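Local coordinates for Non-structural polyprotein (Sindbis virus, PDB 4GUA) that forms part of the alphavirus replication polyprotein, joining the nsP2 cysteine protease to the macro and zinc-binding domains of nsP3 before they are cleaved apart, at residues A397-I408 with A433-I443. Numbering follows the deposited sequence.
Sequences ARMTVCLGKKVI and AVADLVNEHNI
Leu-437 lays its CD1 methyl against the beta hairpin, 3.8 Å from CG2 of Ile-408 and close to the backbone N of Met-399, while its other methyl, CD2, meets CB of Met-399. The Leu-437 and Ile-408 side chains run past each other in opposite directions. At the start of the contact two alanines, small enough to let the backbones come close, meet with CB of Ala-397 3.7 Å from CB of Ala-433. CG2 of Val-434 lies 4.3 Å from CB of Ala-397 and near CG2 of Ile-408; Val-434 also touches Val-362 on strand 360-364. Beyond the helix end the packing opens toward solvent at His-441. Met-399, with CG anti to its N (chi1 167°) and the chain bent beyond, spans both sides, its CE 3.8 Å from ND1 of exposed His-441 and tip to tip with CD1 of buried Ile-443. His-441 ND1 makes a weak hydrogen bond back to Leu-437 O, in the ring plane at its edge. Ile-443 CD1 also packs against CD of Lys-406, whose NZ salt-bridges Glu-359. No hydrogen bond crosses the interface. A Schellman motif with Asn-442 at C-prime ends helix 420-440, which packs on the edge hairpin of the six-stranded mixed sheet in the alpha/beta/alpha macro domain fold.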
loop_
_atom_site.group_PDB
_atom_site.type_symbol
_atom_site.label_atom_id
_atom_site.label_comp_id
_atom_site.label_asym_id
_atom_site.label_seq_id
_atom_site.Cartn_x
_atom_site.Cartn_y
_atom_site.Cartn_z
ATOM N N ALA A 397 -9.048 -8.273 -18.476
ATOM C CA ALA A 397 -10.487 -8.037 -18.579
ATOM C C ALA A 397 -10.762 -6.695 -19.241
ATOM O O ALA A 397 -10.028 -5.729 -19.041
ATOM C CB ALA A 397 -11.138 -8.082 -17.212
ATOM N N ARG A 398 -11.841 -6.634 -20.007
ATOM C CA ARG A 398 -12.139 -5.450 -20.786
ATOM C C ARG A 398 -13.552 -4.977 -20.486
ATOM O O ARG A 398 -14.494 -5.758 -20.500
ATOM C CB ARG A 398 -11.977 -5.744 -22.274
ATOM C CG ARG A 398 -12.223 -4.539 -23.160
ATOM C CD ARG A 398 -11.769 -4.776 -24.590
ATOM N NE ARG A 398 -11.930 -3.574 -25.401
ATOM C CZ ARG A 398 -11.628 -3.491 -26.693
ATOM N NH1 ARG A 398 -11.139 -4.548 -27.332
ATOM N NH2 ARG A 398 -11.812 -2.348 -27.346
ATOM N N MET A 399 -13.678 -3.693 -20.176
ATOM C CA MET A 399 -14.967 -3.093 -19.872
ATOM C C MET A 399 -15.698 -2.717 -21.155
ATOM O O MET A 399 -15.135 -2.076 -22.052
ATOM C CB MET A 399 -14.763 -1.847 -19.008
ATOM C CG MET A 399 -15.986 -0.951 -18.874
ATOM S SD MET A 399 -17.257 -1.690 -17.845
ATOM C CE MET A 399 -16.492 -1.579 -16.234
ATOM N N THR A 400 -16.951 -3.140 -21.250
ATOM C CA THR A 400 -17.813 -2.718 -22.343
ATOM C C THR A 400 -19.174 -2.433 -21.746
ATOM O O THR A 400 -19.470 -2.872 -20.642
ATOM C CB THR A 400 -17.944 -3.787 -23.448
ATOM O OG1 THR A 400 -18.750 -4.877 -22.986
ATOM C CG2 THR A 400 -16.571 -4.303 -23.870
ATOM N N VAL A 401 -19.996 -1.689 -22.468
ATOM C CA VAL A 401 -21.309 -1.319 -21.969
ATOM C C VAL A 401 -22.365 -1.555 -23.030
ATOM O O VAL A 401 -22.194 -1.158 -24.174
ATOM C CB VAL A 401 -21.346 0.160 -21.553
ATOM C CG1 VAL A 401 -22.749 0.551 -21.092
ATOM C CG2 VAL A 401 -20.296 0.432 -20.469
ATOM N N CYS A 402 -23.439 -2.237 -22.650
ATOM C CA CYS A 402 -24.595 -2.396 -23.522
ATOM C C CYS A 402 -25.779 -1.668 -22.892
ATOM O O CYS A 402 -26.313 -2.105 -21.868
ATOM C CB CYS A 402 -24.924 -3.876 -23.737
ATOM S SG CYS A 402 -26.363 -4.144 -24.804
ATOM N N LEU A 403 -26.177 -0.553 -23.503
ATOM C CA LEU A 403 -27.242 0.281 -22.954
ATOM C C LEU A 403 -26.963 0.584 -21.478
ATOM O O LEU A 403 -25.962 1.229 -21.158
ATOM C CB LEU A 403 -28.603 -0.378 -23.166
ATOM C CG LEU A 403 -28.985 -0.453 -24.650
ATOM C CD1 LEU A 403 -30.154 -1.399 -24.881
ATOM C CD2 LEU A 403 -29.304 0.934 -25.213
ATOM N N GLY A 404 -27.836 0.137 -20.581
ATOM C CA GLY A 404 -27.681 0.468 -19.176
ATOM C C GLY A 404 -26.874 -0.514 -18.340
ATOM O O GLY A 404 -26.997 -0.516 -17.114
ATOM N N LYS A 405 -26.059 -1.358 -18.967
ATOM C CA LYS A 405 -25.344 -2.377 -18.200
ATOM C C LYS A 405 -23.871 -2.537 -18.536
ATOM O O LYS A 405 -23.493 -2.582 -19.701
ATOM C CB LYS A 405 -26.006 -3.736 -18.350
ATOM C CG LYS A 405 -25.389 -4.755 -17.421
ATOM C CD LYS A 405 -26.306 -5.924 -17.199
ATOM C CE LYS A 405 -27.306 -5.657 -16.087
ATOM N NZ LYS A 405 -26.681 -5.707 -14.747
ATOM N N LYS A 406 -23.051 -2.669 -17.496
ATOM C CA LYS A 406 -21.623 -2.886 -17.672
ATOM C C LYS A 406 -21.328 -4.373 -17.790
ATOM O O LYS A 406 -21.551 -5.139 -16.857
ATOM C CB LYS A 406 -20.842 -2.310 -16.489
ATOM C CG LYS A 406 -20.923 -0.804 -16.379
ATOM C CD LYS A 406 -20.063 -0.268 -15.250
ATOM C CE LYS A 406 -20.340 1.206 -15.012
ATOM N NZ LYS A 406 -21.693 1.433 -14.418
ATOM N N VAL A 407 -20.833 -4.772 -18.954
ATOM C CA VAL A 407 -20.392 -6.136 -19.174
ATOM C C VAL A 407 -18.870 -6.172 -19.218
ATOM O O VAL A 407 -18.251 -5.585 -20.104
ATOM C CB VAL A 407 -20.959 -6.698 -20.482
ATOM C CG1 VAL A 407 -20.525 -8.141 -20.673
ATOM C CG2 VAL A 407 -22.475 -6.585 -20.485
ATOM N N ILE A 408 -18.277 -6.844 -18.238
ATOM C CA ILE A 408 -16.831 -6.989 -18.151
ATOM C C ILE A 408 -16.416 -8.355 -18.692
ATOM O O ILE A 408 -16.751 -9.385 -18.108
ATOM C CB ILE A 408 -16.370 -6.890 -16.695
ATOM C CG1 ILE A 408 -16.779 -5.547 -16.103
ATOM C CG2 ILE A 408 -14.869 -7.097 -16.597
ATOM C CD1 ILE A 408 -16.507 -5.431 -14.621
ATOM N N ALA A 433 -8.052 -8.088 -12.567
ATOM C CA ALA A 433 -8.447 -7.098 -13.561
ATOM C C ALA A 433 -9.921 -6.743 -13.391
ATOM O O ALA A 433 -10.306 -5.573 -13.494
ATOM C CB ALA A 433 -8.187 -7.630 -14.953
ATOM N N VAL A 434 -10.747 -7.753 -13.129
ATOM C CA VAL A 434 -12.147 -7.513 -12.806
ATOM C C VAL A 434 -12.204 -6.561 -11.614
ATOM O O VAL A 434 -12.956 -5.589 -11.616
ATOM C CB VAL A 434 -12.898 -8.824 -12.461
ATOM C CG1 VAL A 434 -14.299 -8.527 -11.941
ATOM C CG2 VAL A 434 -12.961 -9.750 -13.672
ATOM N N ALA A 435 -11.388 -6.838 -10.604
ATOM C CA ALA A 435 -11.352 -6.007 -9.405
ATOM C C ALA A 435 -10.872 -4.587 -9.717
ATOM O O ALA A 435 -11.349 -3.613 -9.125
ATOM C CB ALA A 435 -10.466 -6.648 -8.348
ATOM N N ASP A 436 -9.930 -4.470 -10.648
ATOM C CA ASP A 436 -9.380 -3.167 -10.997
ATOM C C ASP A 436 -10.498 -2.303 -11.554
ATOM O O ASP A 436 -10.664 -1.152 -11.149
ATOM C CB ASP A 436 -8.253 -3.301 -12.029
ATOM C CG ASP A 436 -6.935 -3.767 -11.418
ATOM O OD1 ASP A 436 -6.722 -3.564 -10.198
ATOM O OD2 ASP A 436 -6.110 -4.339 -12.166
ATOM N N LEU A 437 -11.281 -2.881 -12.463
ATOM C CA LEU A 437 -12.392 -2.176 -13.099
ATOM C C LEU A 437 -13.489 -1.804 -12.109
ATOM O O LEU A 437 -14.041 -0.700 -12.166
ATOM C CB LEU A 437 -12.966 -3.029 -14.229
ATOM C CG LEU A 437 -12.064 -3.065 -15.465
ATOM C CD1 LEU A 437 -12.519 -4.126 -16.462
ATOM C CD2 LEU A 437 -12.023 -1.689 -16.122
ATOM N N VAL A 438 -13.812 -2.735 -11.214
ATOM C CA VAL A 438 -14.844 -2.513 -10.208
ATOM C C VAL A 438 -14.483 -1.292 -9.376
ATOM O O VAL A 438 -15.318 -0.416 -9.130
ATOM C CB VAL A 438 -15.003 -3.731 -9.288
ATOM C CG1 VAL A 438 -15.738 -3.353 -8.005
ATOM C CG2 VAL A 438 -15.736 -4.839 -10.015
ATOM N N ASN A 439 -13.222 -1.220 -8.974
ATOM C CA ASN A 439 -12.763 -0.102 -8.171
ATOM C C ASN A 439 -12.700 1.191 -8.969
ATOM O O ASN A 439 -13.123 2.235 -8.494
ATOM C CB ASN A 439 -11.402 -0.411 -7.564
ATOM C CG ASN A 439 -11.489 -1.450 -6.485
ATOM O OD1 ASN A 439 -12.529 -1.598 -5.844
ATOM N ND2 ASN A 439 -10.398 -2.169 -6.259
ATOM N N GLU A 440 -12.207 1.116 -10.198
ATOM C CA GLU A 440 -11.993 2.309 -11.001
ATOM C C GLU A 440 -13.329 2.965 -11.363
ATOM O O GLU A 440 -13.426 4.189 -11.451
ATOM C CB GLU A 440 -11.201 1.964 -12.268
ATOM C CG GLU A 440 -9.722 1.679 -12.024
ATOM C CD GLU A 440 -9.032 1.017 -13.222
ATOM O OE1 GLU A 440 -9.695 0.842 -14.272
ATOM O OE2 GLU A 440 -7.832 0.659 -13.107
ATOM N N HIS A 441 -14.354 2.147 -11.591
ATOM C CA HIS A 441 -15.681 2.656 -11.934
ATOM C C HIS A 441 -16.664 2.714 -10.771
ATOM O O HIS A 441 -17.843 2.983 -10.973
ATOM C CB HIS A 441 -16.250 1.873 -13.108
ATOM C CG HIS A 441 -15.488 2.097 -14.375
ATOM N ND1 HIS A 441 -14.458 1.276 -14.778
ATOM C CD2 HIS A 441 -15.576 3.076 -15.304
ATOM C CE1 HIS A 441 -13.957 1.728 -15.914
ATOM N NE2 HIS A 441 -14.618 2.818 -16.255
ATOM N N ASN A 442 -16.177 2.428 -9.567
ATOM C CA ASN A 442 -17.008 2.413 -8.365
ATOM C C ASN A 442 -18.275 1.589 -8.538
ATOM O O ASN A 442 -19.374 2.036 -8.213
ATOM C CB ASN A 442 -17.380 3.827 -7.936
ATOM C CG ASN A 442 -17.885 3.875 -6.509
ATOM O OD1 ASN A 442 -17.655 2.950 -5.731
ATOM N ND2 ASN A 442 -18.590 4.944 -6.162
ATOM N N ILE A 443 -18.106 0.383 -9.058
ATOM C CA ILE A 443 -19.201 -0.546 -9.245
ATOM C C ILE A 443 -19.630 -1.121 -7.896
ATOM O O ILE A 443 -18.814 -1.667 -7.150
ATOM C CB ILE A 443 -18.779 -1.663 -10.201
ATOM C CG1 ILE A 443 -18.407 -1.044 -11.553
ATOM C CG2 ILE A 443 -19.885 -2.706 -10.333
ATOM C CD1 ILE A 443 -18.021 -2.041 -12.601
#